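Long-range contacts in methylmalonyl-CoA carboxyltransferase 5S subunit (Propionibacterium freudenreichii subsp. shermanii, PDB 1RQB), which catalyses the transfer of a carboxyl group from the biotin of the 1.3S subunit to pyruvate, forming oxaloacetate, with one cobalt ion bound per subunit: residues Asp340-Glu345 / Thr368-Asn373; Asp388-Tyr393 / Lys404-Ala409. All coordinates share one frame; numbering follows the deposited sequence.

How the interactions relate
Interaction 1 joins helices 339-352 and 362-376, and interaction 2 joins the end of helix 384-390 to helix 403-413. They follow each other in series, the first closing before the second opens. Their centres lie about 18 Å apart, with nearest atoms about 7 Å apart, so the two contacts do not touch directly. All four segments belong to the conserved carboxylase domain, on the same side of the chain's centre and away from the cobalt site. Each ties a helix to the next one in the chain, and the two pairs are joined by the link from helix 362-376 to helix 384-390; the parallel strands belong to the earlier TIM-barrel part of the chain.

Interaction 1 (Asp340-Glu345 / Thr368-Asn373); sequences DEVMAE and TQAVFN
V342 and E345, one turn apart on helix 339-352, face A370, V371 and N373 of helix 362-376. The helix axes approach to 8.6 Å, with 123° between their N-to-C directions. The closely fitted part lies around A370, whose short side chain is consistent with the close backbones: its CA is 5.6 Å from that of E345. The CB of A370 meets CG1 of V342, while CG of E345 lies 3.7 Å from the carbonyl O of A370. V342 CG1, anti to the backbone N (chi1 169°), also reaches V371 CG2 at 4.0 Å, although V371 starts out pointing away from helix 339-352.

The polar end is buried too. E345 crosses N373 at about a right angle, its chain bent at chi2 (63°), and N373 ND2 donates to E345 OE2 over 3.1 Å in a nearly straight bond. The donor stands above the carboxylate plane, whereas the oxygen lies almost in the amide plane of N373. N373 OD1 accepts from Q369 NE2 at 2.8 Å and from the backbone N of Y379, and these bonds fix which way the amide is turned. E345 OE1 is paired with R348, which probably offsets its buried charge. On the solvent side of helix 339-352, D340 and A344 are exposed and take no part; E341, also exposed, still touches V374.

Helix 320-331 packs beside both partners, M326 touching V342 and L330 touching V371. Further along the pair, V346 and V349 continue the contact with A370, and V374 extends it toward V342 and E345.

Interaction 2 (Asp388-Tyr393 / Lys404-Ala409); sequences DIMLGY and KVVKLA
M390, the last residue of helix 384-390, and L391 after it pack against V405, V406 and A409 of helix 403-413. The contact across the two segments is apolar, with no hydrogen bond between them. M390, a selenomethionine, is bent at both chi2 (-60°) and chi3 (-44°), which turns its terminal methyl toward V405 and V406. CE comes within 3.5 Å of V406 CG2 and 3.8 Å of V405 CB, while SE lies beside V405 CG1. At the base of the same side chain, CB rests 3.9 Å from the CB of A409.

L391 meets the same alanine with its branch carbon CG and with one methyl, CD2, which lies 3.9 Å from A409 CB. CD2 also reaches the main chain, 3.8 Å from V406 O, and CD1 lies near A409 O. V406 CG2 in turn approaches the carbonyl O of M390 at 3.7 Å, so methyl groups from each segment pack against backbone of the other.

The polar interactions do not cross between the segments: Y393 N bonds to D388 O at 2.8 Å and G392 N to I389 O at 3.1 Å, closing off the helix end. Beyond them, D388 forms a salt bridge with K415, whose side chain also makes a cation-pi contact with Y393, and L391 shares backbone hydrogen bonding with I418.

G392 has positive phi (85°). The arrangement is thus a helix C-terminus ended by a Schellman motif with glycine at the positive-phi position, whose apolar residues at and just after its end pack against the next helix of the conserved carboxylase domain.

Interaction 1 (Asp340-Glu345 / Thr368-Asn373)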
# COMPACT_ATOMS: atom_id res chain seq x y z
N ASP A 340 -5.25 3.34 28.20
CA ASP A 340 -4.40 4.53 28.04
C ASP A 340 -3.28 4.51 29.08
O ASP A 340 -2.20 5.08 28.85
CB ASP A 340 -5.23 5.80 28.17
CG ASP A 340 -6.21 5.98 27.02
OD1 ASP A 340 -5.75 6.03 25.86
OD2 ASP A 340 -7.43 6.07 27.27
N GLU A 341 -3.52 3.87 30.22
CA GLU A 341 -2.50 3.80 31.28
C GLU A 341 -1.47 2.72 30.94
O GLU A 341 -0.27 2.89 31.19
CB GLU A 341 -3.15 3.47 32.62
CG GLU A 341 -4.13 4.52 33.11
CD GLU A 341 -4.72 4.18 34.47
OE1 GLU A 341 -3.93 4.01 35.43
OE2 GLU A 341 -5.96 4.09 34.57
N VAL A 342 -1.93 1.62 30.37
CA VAL A 342 -1.05 0.50 29.99
C VAL A 342 -0.11 0.94 28.87
O VAL A 342 1.05 0.53 28.83
CB VAL A 342 -1.87 -0.71 29.50
CG1 VAL A 342 -0.94 -1.74 28.86
CG2 VAL A 342 -2.62 -1.34 30.66
N MSE A 343 -0.60 1.79 27.98
CA MSE A 343 0.23 2.27 26.86
C MSE A 343 1.33 3.20 27.36
O MSE A 343 2.42 3.25 26.78
CB MSE A 343 -0.64 2.99 25.82
CG MSE A 343 -1.66 2.08 25.18
SE MSE A 343 -2.57 2.92 23.71
CE MSE A 343 -4.17 3.50 24.63
N ALA A 344 1.06 3.94 28.43
CA ALA A 344 2.08 4.85 28.98
C ALA A 344 3.09 4.04 29.79
O ALA A 344 4.21 4.49 30.05
CB ALA A 344 1.42 5.90 29.86
N GLU A 345 2.70 2.82 30.16
CA GLU A 345 3.55 1.94 30.98
C GLU A 345 4.53 1.15 30.10
O GLU A 345 5.64 0.86 30.53
CB GLU A 345 2.65 0.97 31.77
CG GLU A 345 3.39 0.03 32.72
CD GLU A 345 4.12 0.77 33.83
OE1 GLU A 345 3.56 1.76 34.35
OE2 GLU A 345 5.25 0.36 34.19
N THR A 368 2.66 -7.83 28.45
CA THR A 368 2.02 -8.52 29.58
C THR A 368 2.46 -7.87 30.90
O THR A 368 1.62 -7.57 31.76
CB THR A 368 2.40 -9.99 29.62
OG1 THR A 368 1.84 -10.64 28.47
CG2 THR A 368 1.85 -10.65 30.89
N GLN A 369 3.76 -7.66 31.05
CA GLN A 369 4.28 -7.06 32.29
C GLN A 369 3.70 -5.66 32.46
O GLN A 369 3.46 -5.21 33.58
CB GLN A 369 5.81 -7.01 32.26
CG GLN A 369 6.41 -6.58 33.58
CD GLN A 369 5.92 -7.44 34.72
OE1 GLN A 369 5.96 -8.67 34.65
NE2 GLN A 369 5.45 -6.80 35.80
N ALA A 370 3.46 -4.97 31.35
CA ALA A 370 2.89 -3.61 31.40
C ALA A 370 1.46 -3.68 31.95
O ALA A 370 1.05 -2.85 32.76
CB ALA A 370 2.88 -3.00 30.00
N VAL A 371 0.71 -4.69 31.51
CA VAL A 371 -0.67 -4.86 31.97
C VAL A 371 -0.67 -5.19 33.47
O VAL A 371 -1.52 -4.72 34.22
CB VAL A 371 -1.38 -6.00 31.21
CG1 VAL A 371 -2.75 -6.25 31.81
CG2 VAL A 371 -1.51 -5.64 29.74
N PHE A 372 0.31 -5.99 33.90
CA PHE A 372 0.41 -6.38 35.32
C PHE A 372 0.71 -5.17 36.20
O PHE A 372 0.13 -5.01 37.27
CB PHE A 372 1.52 -7.42 35.52
CG PHE A 372 1.12 -8.82 35.14
CD1 PHE A 372 1.92 -9.90 35.51
CD2 PHE A 372 -0.04 -9.07 34.43
CE1 PHE A 372 1.56 -11.20 35.18
CE2 PHE A 372 -0.41 -10.36 34.09
CZ PHE A 372 0.40 -11.43 34.46
N ASN A 373 1.63 -4.32 35.76
CA ASN A 373 2.01 -3.14 36.54
C ASN A 373 0.81 -2.22 36.76
O ASN A 373 0.63 -1.66 37.84
CB ASN A 373 3.12 -2.37 35.83
CG ASN A 373 4.45 -3.09 35.89
OD1 ASN A 373 4.52 -4.22 36.36
ND2 ASN A 373 5.50 -2.43 35.43

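Interaction 2 (Asp388-Tyr393 / Lys404-Ala409)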
# COMPACT_ATOMS: atom_id res chain seq x y z
N ASP A 388 13.00 -13.56 33.64
CA ASP A 388 14.14 -14.15 32.93
C ASP A 388 14.87 -13.08 32.11
O ASP A 388 16.10 -13.06 32.07
CB ASP A 388 13.68 -15.29 32.02
CG ASP A 388 13.69 -16.65 32.73
OD1 ASP A 388 13.15 -17.62 32.16
OD2 ASP A 388 14.25 -16.74 33.84
N ILE A 389 14.12 -12.20 31.45
CA ILE A 389 14.75 -11.13 30.67
C ILE A 389 15.56 -10.23 31.61
O ILE A 389 16.73 -9.94 31.35
CB ILE A 389 13.71 -10.23 29.96
CG1 ILE A 389 12.97 -11.03 28.88
CG2 ILE A 389 14.40 -9.03 29.33
CD1 ILE A 389 11.97 -10.21 28.08
N MSE A 390 14.95 -9.81 32.71
CA MSE A 390 15.61 -8.92 33.67
C MSE A 390 16.86 -9.58 34.27
O MSE A 390 17.83 -8.89 34.59
CB MSE A 390 14.66 -8.53 34.80
CG MSE A 390 13.45 -7.71 34.37
SE MSE A 390 13.98 -6.03 33.53
CE MSE A 390 15.37 -5.49 34.77
N LEU A 391 16.85 -10.90 34.42
CA LEU A 391 17.99 -11.59 35.04
C LEU A 391 19.03 -12.04 34.01
O LEU A 391 20.03 -12.66 34.36
CB LEU A 391 17.49 -12.79 35.86
CG LEU A 391 16.56 -12.35 36.99
CD1 LEU A 391 15.85 -13.56 37.59
CD2 LEU A 391 17.35 -11.60 38.04
N GLY A 392 18.80 -11.73 32.73
CA GLY A 392 19.77 -12.09 31.71
C GLY A 392 19.69 -13.49 31.11
O GLY A 392 20.59 -13.90 30.38
N TYR A 393 18.60 -14.21 31.35
CA TYR A 393 18.52 -15.57 30.82
C TYR A 393 18.15 -15.57 29.33
O TYR A 393 18.09 -16.62 28.70
CB TYR A 393 17.56 -16.42 31.66
CG TYR A 393 18.19 -16.77 32.99
CD1 TYR A 393 18.23 -15.85 34.03
CD2 TYR A 393 18.84 -18.00 33.17
CE1 TYR A 393 18.90 -16.12 35.22
CE2 TYR A 393 19.51 -18.28 34.37
CZ TYR A 393 19.54 -17.34 35.39
OH TYR A 393 20.21 -17.59 36.56
N LYS A 404 17.32 -1.67 39.97
CA LYS A 404 16.23 -1.74 40.95
C LYS A 404 15.27 -2.87 40.57
O LYS A 404 14.87 -3.67 41.41
CB LYS A 404 15.46 -0.42 40.99
CG LYS A 404 16.32 0.81 41.25
CD LYS A 404 17.06 0.73 42.57
CE LYS A 404 17.91 1.98 42.77
NZ LYS A 404 18.69 1.92 44.04
N VAL A 405 14.91 -2.93 39.30
CA VAL A 405 13.97 -3.96 38.83
C VAL A 405 14.67 -5.32 38.77
O VAL A 405 14.04 -6.36 38.94
CB VAL A 405 13.42 -3.62 37.44
CG1 VAL A 405 12.36 -4.65 37.05
CG2 VAL A 405 12.81 -2.22 37.46
N VAL A 406 15.97 -5.31 38.52
CA VAL A 406 16.72 -6.57 38.46
C VAL A 406 16.66 -7.23 39.84
O VAL A 406 16.37 -8.42 39.97
CB VAL A 406 18.20 -6.33 38.10
CG1 VAL A 406 18.99 -7.60 38.29
CG2 VAL A 406 18.31 -5.85 36.67
N LYS A 407 16.92 -6.42 40.86
CA LYS A 407 16.91 -6.89 42.25
C LYS A 407 15.55 -7.52 42.57
O LYS A 407 15.48 -8.61 43.13
CB LYS A 407 17.21 -5.71 43.18
CG LYS A 407 17.39 -6.07 44.65
CD LYS A 407 17.76 -4.82 45.45
CE LYS A 407 17.99 -5.14 46.92
NZ LYS A 407 18.39 -3.91 47.68
N LEU A 408 14.48 -6.83 42.20
CA LEU A 408 13.12 -7.34 42.47
C LEU A 408 12.92 -8.69 41.77
O LEU A 408 12.29 -9.59 42.33
CB LEU A 408 12.07 -6.35 41.97
CG LEU A 408 12.07 -4.97 42.62
CD1 LEU A 408 10.91 -4.15 42.07
CD2 LEU A 408 11.95 -5.11 44.13
N ALA A 409 13.45 -8.83 40.56
CA ALA A 409 13.29 -10.07 39.78
C ALA A 409 13.99 -11.23 40.49
O ALA A 409 13.48 -12.35 40.52
CB ALA A 409 13.87 -9.89 38.38